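Local structure of cellulosome protein dockerin type I (Clostridium thermocellum, 2WZ8) at residues Y62-F68 / I141-A147; A69-V73 / V83-Y87; A23-Q27 / Y37-I41; I8-A13 / F51-P57. The protein probably binds carbohydrate as a calcium-containing family 35 carbohydrate-binding module of a cellulosomal protein, presumably helping to hold its parent protein on plant cell-wall polysaccharide. All coordinates share one frame; numbering follows the deposited sequence. Where two conformers were deposited one is given.

Interaction 1. Residues Y62-F68 / I141-A147; sequences YRMVVQF and IDKIAIA. With CA (calcium ion), chain B.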
loop_
_atom_site.group_PDB
_atom_site.type_symbol
_atom_site.label_atom_id
_atom_site.label_comp_id
_atom_site.label_asym_id
_atom_site.label_seq_id
_atom_site.Cartn_x
_atom_site.Cartn_y
_atom_site.Cartn_z
ATOM N N TYR A 62 -4.571 -6.289 -13.557
ATOM C CA TYR A 62 -4.345 -7.290 -12.528
ATOM C C TYR A 62 -5.094 -6.890 -11.284
ATOM O O TYR A 62 -5.381 -5.714 -11.053
ATOM C CB TYR A 62 -2.853 -7.399 -12.205
ATOM C CG TYR A 62 -2.059 -7.984 -13.338
ATOM C CD1 TYR A 62 -1.668 -9.318 -13.317
ATOM C CD2 TYR A 62 -1.700 -7.208 -14.449
ATOM C CE1 TYR A 62 -0.959 -9.873 -14.365
ATOM C CE2 TYR A 62 -0.987 -7.759 -15.494
ATOM C CZ TYR A 62 -0.608 -9.085 -15.442
ATOM O OH TYR A 62 0.097 -9.677 -16.466
ATOM N N ARG A 63 -5.309 -7.872 -10.435
ATOM C CA ARG A 63 -5.875 -7.612 -9.108
ATOM C C ARG A 63 -4.730 -7.504 -8.122
ATOM O O ARG A 63 -3.939 -8.438 -7.961
ATOM C CB ARG A 63 -6.819 -8.743 -8.709
ATOM C CG ARG A 63 -8.143 -8.632 -9.427
ATOM C CD ARG A 63 -9.152 -9.662 -8.942
ATOM N NE ARG A 63 -8.715 -11.023 -9.245
ATOM C CZ ARG A 63 -8.094 -11.833 -8.388
ATOM N NH1 ARG A 63 -7.826 -11.419 -7.144
ATOM N NH2 ARG A 63 -7.734 -13.058 -8.777
ATOM N N MET A 64 -4.684 -6.371 -7.447
ATOM C CA MET A 64 -3.697 -6.127 -6.393
ATOM C C MET A 64 -4.403 -6.284 -5.052
ATOM O O MET A 64 -5.340 -5.545 -4.702
ATOM C CB MET A 64 -3.108 -4.725 -6.489
ATOM C CG MET A 64 -2.142 -4.429 -5.346
ATOM S SD MET A 64 -1.300 -2.831 -5.486
ATOM C CE MET A 64 -2.643 -1.644 -5.395
ATOM N N VAL A 65 -3.982 -7.302 -4.334
ATOM C CA VAL A 65 -4.526 -7.586 -3.020
ATOM C C VAL A 65 -3.624 -6.884 -1.994
ATOM O O VAL A 65 -2.435 -7.201 -1.874
ATOM C CB VAL A 65 -4.522 -9.107 -2.703
ATOM C CG1 VAL A 65 -5.211 -9.353 -1.330
ATOM C CG2 VAL A 65 -5.197 -9.914 -3.806
ATOM N N VAL A 66 -4.190 -5.928 -1.294
ATOM C CA VAL A 66 -3.458 -5.119 -0.323
ATOM C C VAL A 66 -3.818 -5.594 1.068
ATOM O O VAL A 66 -4.992 -5.622 1.448
ATOM C CB VAL A 66 -3.804 -3.617 -0.473
ATOM C CG1 VAL A 66 -3.019 -2.746 0.532
ATOM C CG2 VAL A 66 -3.554 -3.104 -1.910
ATOM N N GLN A 67 -2.794 -5.959 1.824
ATOM C CA GLN A 67 -2.960 -6.318 3.243
ATOM C C GLN A 67 -2.548 -5.130 4.094
ATOM O O GLN A 67 -1.468 -4.606 3.943
ATOM C CB GLN A 67 -2.183 -7.574 3.620
ATOM C CG GLN A 67 -2.448 -8.023 5.056
ATOM C CD GLN A 67 -2.103 -9.454 5.322
ATOM O OE1 GLN A 67 -1.201 -9.765 6.135
ATOM N NE2 GLN A 67 -2.807 -10.341 4.661
ATOM N N PHE A 68 -3.449 -4.724 4.969
ATOM C CA PHE A 68 -3.351 -3.417 5.639
ATOM C C PHE A 68 -4.000 -3.438 7.017
ATOM O O PHE A 68 -4.823 -4.321 7.310
ATOM C CB PHE A 68 -3.997 -2.327 4.752
ATOM C CG PHE A 68 -5.498 -2.422 4.688
ATOM C CD1 PHE A 68 -6.290 -1.704 5.568
ATOM C CD2 PHE A 68 -6.105 -3.306 3.806
ATOM C CE1 PHE A 68 -7.652 -1.830 5.575
ATOM C CE2 PHE A 68 -7.477 -3.463 3.826
ATOM C CZ PHE A 68 -8.251 -2.713 4.700
ATOM N N ILE A 141 0.476 -0.364 5.631
ATOM C CA ILE A 141 0.550 -1.386 4.587
ATOM C C ILE A 141 1.520 -2.474 4.997
ATOM O O ILE A 141 2.666 -2.203 5.340
ATOM C CB ILE A 141 0.908 -0.814 3.222
ATOM C CG1 ILE A 141 -0.020 0.360 2.858
ATOM C CG2 ILE A 141 0.941 -1.916 2.136
ATOM C CD1 ILE A 141 -1.389 0.019 2.572
ATOM N N ASP A 142 1.019 -3.705 5.002
ATOM C CA ASP A 142 1.807 -4.897 5.373
ATOM C C ASP A 142 2.547 -5.509 4.169
ATOM O O ASP A 142 3.764 -5.767 4.181
ATOM C CB ASP A 142 0.875 -5.904 6.046
ATOM C CG ASP A 142 1.572 -7.144 6.556
ATOM O OD1 ASP A 142 2.827 -7.205 6.535
ATOM O OD2 ASP A 142 0.843 -8.027 7.066
ATOM N N LYS A 143 1.772 -5.767 3.134
ATOM C CA LYS A 143 2.243 -6.383 1.886
ATOM C C LYS A 143 1.177 -6.210 0.810
ATOM O O LYS A 143 0.053 -5.836 1.095
ATOM C CB LYS A 143 2.561 -7.878 2.072
ATOM C CG LYS A 143 1.412 -8.705 2.512
ATOM C CD LYS A 143 1.706 -10.197 2.402
ATOM C CE LYS A 143 0.633 -11.057 3.013
ATOM N NZ LYS A 143 0.831 -12.538 2.800
ATOM N N ILE A 144 1.578 -6.480 -0.422
ATOM C CA ILE A 144 0.673 -6.619 -1.560
ATOM C C ILE A 144 0.937 -7.926 -2.292
ATOM O O ILE A 144 2.015 -8.513 -2.196
ATOM C CB ILE A 144 0.770 -5.406 -2.531
ATOM C CG1 ILE A 144 2.083 -5.386 -3.303
ATOM C CG2 ILE A 144 0.499 -4.045 -1.821
ATOM C CD1 ILE A 144 2.153 -4.304 -4.350
ATOM N N ALA A 145 -0.087 -8.387 -2.995
ATOM C CA ALA A 145 0.024 -9.512 -3.890
ATOM C C ALA A 145 -0.606 -9.185 -5.206
ATOM O O ALA A 145 -1.614 -8.485 -5.245
ATOM C CB ALA A 145 -0.629 -10.754 -3.272
ATOM N N ILE A 146 -0.007 -9.676 -6.273
ATOM C CA ILE A 146 -0.532 -9.433 -7.611
ATOM C C ILE A 146 -1.038 -10.743 -8.164
ATOM O O ILE A 146 -0.305 -11.736 -8.202
ATOM C CB ILE A 146 0.569 -8.886 -8.551
ATOM C CG1 ILE A 146 1.140 -7.580 -8.000
ATOM C CG2 ILE A 146 0.056 -8.685 -9.992
ATOM C CD1 ILE A 146 0.174 -6.412 -8.014
ATOM N N ALA A 147 -2.297 -10.743 -8.565
ATOM C CA ALA A 147 -2.943 -11.911 -9.171
ATOM C C ALA A 147 -3.477 -11.582 -10.572
ATOM O O ALA A 147 -4.071 -10.516 -10.796
ATOM C CB ALA A 147 -4.044 -12.321 -8.240
HETATM CA CA CA B . 5.005 -7.068 5.995
#

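Interaction 2. Residues A69-V73 / V83-Y87; sequences ANAEV and VVDRY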
loop_
_atom_site.group_PDB
_atom_site.type_symbol
_atom_site.label_atom_id
_atom_site.label_comp_id
_atom_site.label_asym_id
_atom_site.label_seq_id
_atom_site.Cartn_x
_atom_site.Cartn_y
_atom_site.Cartn_z
ATOM N N ALA A 69 -3.666 -2.416 7.817
ATOM C CA ALA A 69 -4.344 -2.148 9.088
ATOM C C ALA A 69 -4.825 -0.711 9.106
ATOM O O ALA A 69 -4.159 0.172 8.612
ATOM C CB ALA A 69 -3.458 -2.469 10.279
ATOM N N ASN A 70 -5.989 -0.508 9.706
ATOM C CA ASN A 70 -6.573 0.822 9.858
ATOM C C ASN A 70 -7.519 0.843 11.045
ATOM O O ASN A 70 -8.604 0.295 10.952
ATOM C CB ASN A 70 -7.354 1.254 8.603
ATOM C CG ASN A 70 -8.225 2.492 8.868
ATOM O OD1 ASN A 70 -7.915 3.281 9.770
ATOM N ND2 ASN A 70 -9.308 2.642 8.118
ATOM N N ALA A 71 -7.118 1.495 12.147
ATOM C CA ALA A 71 -7.968 1.599 13.351
ATOM C C ALA A 71 -8.298 3.028 13.711
ATOM O O ALA A 71 -8.573 3.329 14.871
ATOM C CB ALA A 71 -7.337 0.862 14.551
ATOM N N GLU A 72 -8.288 3.898 12.714
ATOM C CA GLU A 72 -8.609 5.310 12.935
ATOM C C GLU A 72 -10.044 5.498 13.415
ATOM O O GLU A 72 -10.986 4.893 12.906
ATOM C CB GLU A 72 -8.370 6.140 11.678
ATOM C CG GLU A 72 -8.482 7.638 11.950
ATOM C CD GLU A 72 -8.055 8.497 10.832
ATOM O OE1 GLU A 72 -7.091 8.168 10.124
ATOM O OE2 GLU A 72 -8.675 9.593 10.702
ATOM N N VAL A 73 -10.207 6.405 14.378
ATOM C CA VAL A 73 -11.545 6.818 14.805
ATOM C C VAL A 73 -11.657 8.341 14.757
ATOM O O VAL A 73 -10.651 9.054 14.805
ATOM C CB VAL A 73 -11.892 6.334 16.213
ATOM C CG1 VAL A 73 -11.738 4.824 16.315
ATOM C CG2 VAL A 73 -11.032 7.036 17.232
ATOM N N VAL A 83 -15.686 4.444 13.954
ATOM C CA VAL A 83 -14.591 4.081 13.036
ATOM C C VAL A 83 -14.733 4.766 11.695
ATOM O O VAL A 83 -15.838 5.073 11.236
ATOM C CB VAL A 83 -14.499 2.578 12.817
ATOM C CG1 VAL A 83 -14.348 1.843 14.138
ATOM C CG2 VAL A 83 -15.697 2.080 12.011
ATOM N N VAL A 84 -13.580 5.026 11.075
ATOM C CA VAL A 84 -13.555 5.654 9.771
ATOM C C VAL A 84 -12.614 4.968 8.800
ATOM O O VAL A 84 -11.694 4.265 9.177
ATOM C CB VAL A 84 -13.196 7.123 9.838
ATOM C CG1 VAL A 84 -14.285 7.888 10.628
ATOM C CG2 VAL A 84 -11.808 7.319 10.424
ATOM N N ASP A 85 -12.895 5.214 7.539
ATOM C CA ASP A 85 -12.092 4.734 6.441
ATOM C C ASP A 85 -10.851 5.615 6.398
ATOM O O ASP A 85 -10.866 6.776 6.816
ATOM C CB ASP A 85 -12.849 4.855 5.118
ATOM C CG ASP A 85 -13.945 3.807 4.915
ATOM O OD1 ASP A 85 -14.204 2.939 5.771
ATOM O OD2 ASP A 85 -14.555 3.868 3.807
ATOM N N ARG A 86 -9.770 5.059 5.880
ATOM C CA ARG A 86 -8.568 5.812 5.506
ATOM C C ARG A 86 -8.412 5.784 4.004
ATOM O O ARG A 86 -8.486 4.737 3.356
ATOM C CB ARG A 86 -7.323 5.225 6.168
ATOM C CG ARG A 86 -7.075 5.747 7.555
ATOM C CD ARG A 86 -5.746 5.352 8.139
ATOM N NE ARG A 86 -5.381 6.175 9.290
ATOM C CZ ARG A 86 -4.163 6.276 9.808
ATOM N NH1 ARG A 86 -3.160 5.579 9.305
ATOM N NH2 ARG A 86 -3.973 7.052 10.879
ATOM N N TYR A 87 -8.186 6.966 3.462
ATOM C CA TYR A 87 -7.990 7.133 2.012
ATOM C C TYR A 87 -6.538 6.943 1.649
ATOM O O TYR A 87 -5.647 7.371 2.342
ATOM C CB TYR A 87 -8.451 8.533 1.607
ATOM C CG TYR A 87 -8.375 8.847 0.121
ATOM C CD1 TYR A 87 -9.405 8.494 -0.733
ATOM C CD2 TYR A 87 -7.286 9.491 -0.412
ATOM C CE1 TYR A 87 -9.367 8.791 -2.054
ATOM C CE2 TYR A 87 -7.229 9.787 -1.785
ATOM C CZ TYR A 87 -8.273 9.423 -2.589
ATOM O OH TYR A 87 -8.238 9.725 -3.934
HETATM O O HOH W 1 -9.206 9.045 7.609
#

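Interaction 3. Residues A23-Q27 / Y37-I41; sequences AAVRQ and YVGWI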
loop_
_atom_site.group_PDB
_atom_site.type_symbol
_atom_site.label_atom_id
_atom_site.label_comp_id
_atom_site.label_asym_id
_atom_site.label_seq_id
_atom_site.Cartn_x
_atom_site.Cartn_y
_atom_site.Cartn_z
ATOM N N ALA A 23 8.506 10.806 5.912
ATOM C CA ALA A 23 8.188 10.244 7.206
ATOM C C ALA A 23 7.727 8.779 7.162
ATOM O O ALA A 23 7.553 8.136 8.218
ATOM C CB ALA A 23 7.122 11.094 7.928
ATOM N N ALA A 24 7.533 8.225 5.968
ATOM C CA ALA A 24 7.086 6.819 5.918
ATOM C C ALA A 24 8.210 5.964 6.505
ATOM O O ALA A 24 9.386 6.185 6.206
ATOM C CB ALA A 24 6.741 6.383 4.480
ATOM N N VAL A 25 7.847 4.948 7.281
ATOM C CA VAL A 25 8.829 4.179 8.009
ATOM C C VAL A 25 8.451 2.699 8.158
ATOM O O VAL A 25 7.293 2.353 8.351
ATOM C CB VAL A 25 9.075 4.859 9.395
ATOM C CG1 VAL A 25 7.751 4.866 10.254
ATOM C CG2 VAL A 25 10.323 4.286 10.086
ATOM N N ARG A 26 9.453 1.836 8.070
ATOM C CA ARG A 26 9.308 0.408 8.416
ATOM C C ARG A 26 9.262 0.259 9.906
ATOM O O ARG A 26 10.092 0.816 10.606
ATOM C CB ARG A 26 10.506 -0.403 7.910
ATOM C CG ARG A 26 10.667 -0.440 6.408
ATOM C CD ARG A 26 11.994 -1.106 5.980
ATOM N NE ARG A 26 12.083 -1.221 4.540
ATOM C CZ ARG A 26 12.515 -0.269 3.723
ATOM N NH1 ARG A 26 12.934 0.887 4.197
ATOM N NH2 ARG A 26 12.522 -0.488 2.423
ATOM N N GLN A 27 8.281 -0.506 10.377
ATOM C CA GLN A 27 8.126 -0.768 11.803
ATOM C C GLN A 27 7.783 -2.233 12.034
ATOM O O GLN A 27 7.183 -2.895 11.183
ATOM C CB GLN A 27 7.118 0.194 12.454
ATOM C CG GLN A 27 7.681 1.591 12.600
ATOM C CD GLN A 27 6.783 2.608 13.276
ATOM O OE1 GLN A 27 5.564 2.418 13.465
ATOM N NE2 GLN A 27 7.385 3.745 13.597
ATOM N N TYR A 37 5.738 -3.881 8.861
ATOM C CA TYR A 37 4.803 -3.112 8.004
ATOM C C TYR A 37 5.396 -1.747 7.769
ATOM O O TYR A 37 6.455 -1.400 8.330
ATOM C CB TYR A 37 3.405 -3.019 8.600
ATOM C CG TYR A 37 3.387 -2.162 9.827
ATOM C CD1 TYR A 37 3.068 -0.813 9.753
ATOM C CD2 TYR A 37 3.725 -2.692 11.066
ATOM C CE1 TYR A 37 3.122 -0.005 10.851
ATOM C CE2 TYR A 37 3.762 -1.864 12.202
ATOM C CZ TYR A 37 3.444 -0.547 12.080
ATOM O OH TYR A 37 3.474 0.290 13.179
ATOM N N VAL A 38 4.751 -0.970 6.898
ATOM C CA VAL A 38 5.139 0.432 6.680
ATOM C C VAL A 38 4.022 1.329 7.162
ATOM O O VAL A 38 2.882 1.157 6.810
ATOM C CB VAL A 38 5.543 0.702 5.211
ATOM C CG1 VAL A 38 5.779 2.188 4.995
ATOM C CG2 VAL A 38 6.779 -0.053 4.889
ATOM N N GLY A 39 4.385 2.280 8.023
ATOM C CA GLY A 39 3.460 3.242 8.617
ATOM C C GLY A 39 3.810 4.656 8.215
ATOM O O GLY A 39 4.818 4.918 7.565
ATOM N N TRP A 40 2.986 5.550 8.713
ATOM C CA TRP A 40 3.102 7.010 8.550
ATOM C C TRP A 40 3.165 7.402 7.081
ATOM O O TRP A 40 3.909 8.286 6.663
ATOM C CB TRP A 40 4.255 7.568 9.378
ATOM C CG TRP A 40 3.967 7.301 10.802
ATOM C CD1 TRP A 40 4.420 6.244 11.557
ATOM C CD2 TRP A 40 3.026 7.992 11.637
ATOM N NE1 TRP A 40 3.842 6.266 12.805
ATOM C CE2 TRP A 40 2.988 7.324 12.883
ATOM C CE3 TRP A 40 2.208 9.096 11.447
ATOM C CZ2 TRP A 40 2.164 7.728 13.925
ATOM C CZ3 TRP A 40 1.401 9.514 12.491
ATOM C CH2 TRP A 40 1.397 8.829 13.719
ATOM N N ILE A 41 2.326 6.712 6.318
ATOM C CA ILE A 41 2.092 7.053 4.905
ATOM C C ILE A 41 0.967 8.071 4.861
ATOM O O ILE A 41 -0.173 7.771 5.134
ATOM C CB ILE A 41 1.696 5.819 4.062
ATOM C CG1 ILE A 41 2.709 4.690 4.185
ATOM C CG2 ILE A 41 1.496 6.208 2.607
ATOM C CD1 ILE A 41 2.139 3.342 3.721
#

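Interaction 4. Residues I8-A13 / F51-P57; sequences INVYEA and FNNVYVP. With CA (calcium ion), chain B.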
loop_
_atom_site.group_PDB
_atom_site.type_symbol
_atom_site.label_atom_id
_atom_site.label_comp_id
_atom_site.label_asym_id
_atom_site.label_seq_id
_atom_site.Cartn_x
_atom_site.Cartn_y
_atom_site.Cartn_z
ATOM N N ILE A 8 0.712 -14.194 -8.698
ATOM C CA ILE A 8 1.891 -14.246 -9.544
ATOM C C ILE A 8 3.124 -13.698 -8.847
ATOM O O ILE A 8 4.240 -14.149 -9.116
ATOM C CB ILE A 8 1.638 -13.696 -10.969
ATOM C CG1 ILE A 8 2.548 -12.553 -11.335
ATOM C CG2 ILE A 8 0.153 -13.414 -11.230
ATOM C CD1 ILE A 8 2.427 -12.283 -12.766
ATOM N N ASN A 9 2.910 -12.822 -7.869
ATOM C CA ASN A 9 4.019 -12.338 -6.991
ATOM C C ASN A 9 3.469 -11.684 -5.672
ATOM O O ASN A 9 2.411 -11.073 -5.660
ATOM C CB ASN A 9 4.944 -11.379 -7.789
ATOM C CG ASN A 9 5.983 -12.118 -8.691
ATOM O OD1 ASN A 9 6.702 -12.977 -8.206
ATOM N ND2 ASN A 9 6.077 -11.747 -9.991
ATOM N N VAL A 10 4.163 -11.881 -4.557
ATOM C CA VAL A 10 3.926 -11.161 -3.276
ATOM C C VAL A 10 5.103 -10.276 -2.945
ATOM O O VAL A 10 6.252 -10.670 -3.113
ATOM C CB VAL A 10 3.694 -12.132 -2.119
ATOM C CG1 VAL A 10 3.526 -11.412 -0.803
ATOM C CG2 VAL A 10 2.482 -13.069 -2.463
ATOM N N TYR A 11 4.796 -9.067 -2.483
ATOM C CA TYR A 11 5.795 -8.064 -2.117
ATOM C C TYR A 11 5.476 -7.473 -0.745
ATOM O O TYR A 11 4.422 -6.866 -0.522
ATOM C CB TYR A 11 5.845 -6.929 -3.145
ATOM C CG TYR A 11 6.023 -7.430 -4.565
ATOM C CD1 TYR A 11 7.285 -7.609 -5.095
ATOM C CD2 TYR A 11 4.932 -7.791 -5.340
ATOM C CE1 TYR A 11 7.462 -8.099 -6.400
ATOM C CE2 TYR A 11 5.104 -8.297 -6.640
ATOM C CZ TYR A 11 6.365 -8.420 -7.160
ATOM O OH TYR A 11 6.524 -8.931 -8.442
ATOM N N GLU A 12 6.432 -7.640 0.157
ATOM C CA GLU A 12 6.309 -7.043 1.486
ATOM C C GLU A 12 6.485 -5.544 1.386
ATOM O O GLU A 12 7.357 -5.057 0.660
ATOM C CB GLU A 12 7.337 -7.625 2.445
ATOM C CG GLU A 12 7.100 -9.081 2.752
ATOM C CD GLU A 12 5.876 -9.396 3.642
ATOM O OE1 GLU A 12 5.241 -8.461 4.195
ATOM O OE2 GLU A 12 5.568 -10.629 3.774
ATOM N N ALA A 13 5.699 -4.793 2.148
ATOM C CA ALA A 13 5.835 -3.341 2.144
ATOM C C ALA A 13 7.267 -2.914 2.569
ATOM O O ALA A 13 7.857 -1.969 2.059
ATOM C CB ALA A 13 4.796 -2.736 3.068
ATOM N N PHE A 51 6.562 0.623 -4.136
ATOM C CA PHE A 51 6.987 -0.716 -4.523
ATOM C C PHE A 51 7.655 -0.582 -5.860
ATOM O O PHE A 51 7.079 -0.091 -6.823
ATOM C CB PHE A 51 5.787 -1.678 -4.663
ATOM C CG PHE A 51 5.115 -2.015 -3.358
ATOM C CD1 PHE A 51 5.461 -3.199 -2.675
ATOM C CD2 PHE A 51 4.192 -1.175 -2.794
ATOM C CE1 PHE A 51 4.854 -3.548 -1.490
ATOM C CE2 PHE A 51 3.590 -1.490 -1.608
ATOM C CZ PHE A 51 3.922 -2.710 -0.931
ATOM N N ASN A 52 8.888 -1.018 -5.871
ATOM C CA ASN A 52 9.685 -1.045 -7.024
ATOM C C ASN A 52 9.694 -2.508 -7.533
ATOM O O ASN A 52 9.749 -3.504 -6.779
ATOM C CB ASN A 52 11.118 -0.542 -6.741
ATOM C CG ASN A 52 11.150 0.883 -6.269
ATOM O OD1 ASN A 52 10.515 1.761 -6.895
ATOM N ND2 ASN A 52 11.916 1.159 -5.170
ATOM N N ASN A 53 9.741 -2.581 -8.820
ATOM C CA ASN A 53 9.969 -3.821 -9.542
ATOM C C ASN A 53 8.915 -4.858 -9.265
ATOM O O ASN A 53 9.178 -6.029 -8.979
ATOM C CB ASN A 53 11.380 -4.346 -9.270
ATOM C CG ASN A 53 12.437 -3.338 -9.671
ATOM O OD1 ASN A 53 13.306 -2.953 -8.842
ATOM N ND2 ASN A 53 12.352 -2.849 -10.882
ATOM N N VAL A 54 7.691 -4.413 -9.419
ATOM C CA VAL A 54 6.544 -5.323 -9.446
ATOM C C VAL A 54 6.468 -5.886 -10.862
ATOM O O VAL A 54 6.157 -5.203 -11.824
ATOM C CB VAL A 54 5.261 -4.590 -9.034
ATOM C CG1 VAL A 54 4.008 -5.496 -9.198
ATOM C CG2 VAL A 54 5.419 -4.040 -7.602
ATOM N N TYR A 55 6.798 -7.152 -10.973
ATOM C CA TYR A 55 7.005 -7.803 -12.261
ATOM C C TYR A 55 5.832 -8.657 -12.672
ATOM O O TYR A 55 5.406 -9.554 -11.931
ATOM C CB TYR A 55 8.259 -8.699 -12.227
ATOM C CG TYR A 55 8.576 -9.278 -13.572
ATOM C CD1 TYR A 55 9.468 -8.660 -14.440
ATOM C CD2 TYR A 55 7.953 -10.427 -13.989
ATOM C CE1 TYR A 55 9.725 -9.198 -15.693
ATOM C CE2 TYR A 55 8.203 -10.961 -15.232
ATOM C CZ TYR A 55 9.088 -10.345 -16.075
ATOM O OH TYR A 55 9.360 -10.930 -17.318
ATOM N N VAL A 56 5.363 -8.399 -13.893
ATOM C CA VAL A 56 4.403 -9.285 -14.569
ATOM C C VAL A 56 4.837 -9.559 -16.006
ATOM O O VAL A 56 5.488 -8.742 -16.625
ATOM C CB VAL A 56 2.971 -8.725 -14.538
ATOM C CG1 VAL A 56 2.426 -8.675 -13.112
ATOM C CG2 VAL A 56 2.875 -7.386 -15.245
ATOM N N PRO A 57 4.462 -10.724 -16.549
ATOM C CA PRO A 57 4.925 -11.074 -17.888
ATOM C C PRO A 57 4.126 -10.446 -19.028
ATOM O O PRO A 57 4.555 -10.482 -20.193
ATOM C CB PRO A 57 4.700 -12.589 -17.927
ATOM C CG PRO A 57 3.572 -12.799 -17.037
ATOM C CD PRO A 57 3.806 -11.868 -15.888
HETATM CA CA CA B . 5.005 -7.068 5.995
#

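Interaction 1. Residues Y62-F68 / I141-A147
With CG anti to the backbone N (chi1 177°) and the chain straight as far as SD, Met64 runs down one face of the sheet to Ile144, whose own first torsion (71°) turns CG1 between N and C and brings CD1 to 3.9 Å from SD. Strands 62-68 and 141-147 are the antiparallel middle pair of one sheet of the beta-sandwich. Met64, Val66, Phe68, Ile141, Ile144 and Ile146 share one face, where apolar chains pack between the sheets; the Phe68 ring leads off toward Phe102 and Phe103. CD1 of Ile141 packs on CG1 of Val66 at 3.8 Å. Arg63, Val65, Gln67, Lys143 and Ala145 occupy the other face, and the small Ala147 leaves room for the guanidinium of Arg63 beside its CB. Tyr62 lays CB and CD1 against CG2 of Ile146, while its hydroxyl forms a hydrogen bond with Gln58 O.

Paired backbone bonds hold Arg63 to Ala147 and Val65 to Ala145. Then the register slips: Asp142 and Lys143 both face Gln67 in a classic beta bulge. Gln67 N donates to Lys143 O (2.9 Å), whereas Gln67 O receives Asp142 N (2.8 Å). Asp142 binds the calcium ion through OD1 at 2.2 Å and its own carbonyl O at 2.5 Å.

Interaction 2. Residues A69-V73 / V83-Y87
Glu72 meets Arg86 with an unusual twist: the carboxylate and guanidinium planes stand 84° apart, and both arginine N-H bonds fall on a single oxygen, OE1, instead of forming a flat two-pronged pair. Arg86 NE gives its hydrogen to Glu72 OE1 at 2.8 Å, nearly in the guanidinium plane and on the anti lone pair, the one facing away from OE2; NH2 adds a weak second bond to the same oxygen. Glu72 reaches it with an extended chain, CG opposite the backbone N (chi1 -171°), and its methylenes pass along CG2 of Val84, 3.7 Å from CG.

Asn70 shapes the loop as an Asx turn. Its OD1 accepts from Glu72 N at 3.0 Å, with the donor lying above the carbonyl plane, and also rests 3.4 Å from CD of Arg86. The other end of the amide, ND2, donates to a lone pair of Val84 O (3.1 Å) and is shared with Phe103 O. Asparagine suits this buried place because one short side chain both accepts and donates. Val84 N in turn binds Glu72 O at 3.2 Å, beside the single bridge of Val73 with Val83, joining the loop after strand 60-69 to the approach to strand 86-92.

A water gives hydrogens to Asp85 O and, weakly, to Glu72 OE2. Glu72 thus has a partner on each carboxylate oxygen, and the nearby arginine would be expected to favour its ionised form.

Interaction 3. Residues A23-Q27 / Y37-I41
Residues 25-27 and 37-39 pair as antiparallel strands whose directions differ by 133°, a strongly twisted ladder in which Val25 with Gly39 and Gln27 with Tyr37 are hydrogen-bonded pairs and Arg26 with Val38 is non-hydrogen-bonded. Each hydrogen-bonded pair has two bonds, such as Gly39 N to Val25 O at 2.9 Å and Gln27 N to Tyr37 O at the same length.

On one face Tyr37 crosses Gln27 obliquely. Its first torsion of 69° sets CG between its backbone N and carbonyl carbon, and the ring leans toward the neighbouring strand, where CD2 comes to 3.5 Å from Gln27 O. In the conformer described, one of two, the Gln27 amide stands almost perpendicular to that ring, with OE1 3.0 Å from Tyr37 OH. Gly39 shares this face, and its bare CA leaves the space beside it to CE1 of Tyr37. Trp40 lies alongside Val25, likewise one conformer of two, with CD1 3.8 Å from CG1 and the methyl at the indole edge; its ring also meets Tyr137 edge-to-face.

The other face carries Arg26 and the buried Val38, whose CG2 packs by CG of Arg26 (4.2 Å). Just before the strand, CB of the small Ala24 touches CG1 of both Val38 and Ile41. The polar end of Arg26 reaches Glu14 O and Asp15 O. Together these strands form a beta hairpin; its connection supplies Ser33 O, and the start of its second strand Gln36 O, to the calcium site of this beta-sandwich module.

Interaction 4. Residues I8-A13 / F51-P57
Tyr11 presents one ring face to Val54, whose CG2 sits 4.3 Å above the plane over the ring centre, and CG1 of the same valine touches CE2. Asn53 O and Tyr55 N approach the ring obliquely. The Phe51 ring is met obliquely too, by Tyr11 O, Glu12 O and Ala13 CA; its CD1 lies 3.8 Å from CB of Tyr11, and its CZ packs on the small Ala13, 3.7 Å from CA of that alanine.

The tyrosine hydroxyl goes beyond the apolar layer to the other strand. With CG opposite its own carbonyl carbon (chi1 -53°), Tyr11 stretches across until OH accepts from Tyr55 N at 3.1 Å. Asn9 makes the companion bond, ND2 to Tyr55 O at 3.0 Å, with that oxygen close to the amide plane. Both polar groups of the Tyr55 backbone are therefore gripped by side chains.

Strands 9-12 and 51-56 run antiparallel with axes 8.2 Å apart, too far for backbone pairing: they belong to the two facing sheets of the beta-sandwich, and side chains bridge the gap near its edge. Strand 9-12 pairs instead with 140-147, where Ile8 and Asn9 both face Ile146 in a classic beta bulge.

At the far end, CD1 of Ile8 lies by Val56 CG1 and tightly against Pro57 CD, though its modelled position is doubtful. Glu12 turns away from strand 51-56, its chain bent at chi2, and binds the calcium ion through OE1 at 2.3 Å.

How the interactions relate
From the N terminus, strand 9-12 comes first, and interaction 4 closes the long loop from it to strand 49-56, bringing the two sheets of the sandwich face to face. Nested within that loop, interaction 3 closes the hairpin of 25-28 and 36-39. Interaction 1 opens only afterwards, joining strand 60-69 to the last strand, 140-147; the short loop of interaction 2 is nested inside it and carries the chain from one sheet to the other. No loops cross. Strand 140-147 ties the rest together: it pairs with 9-12 on one side and touches the hairpin through Ile141 O and Val38 N. Interactions 1 and 4 share the calcium ion, whereas interaction 2 lies apart, its centre about 26 Å from that of interaction 4.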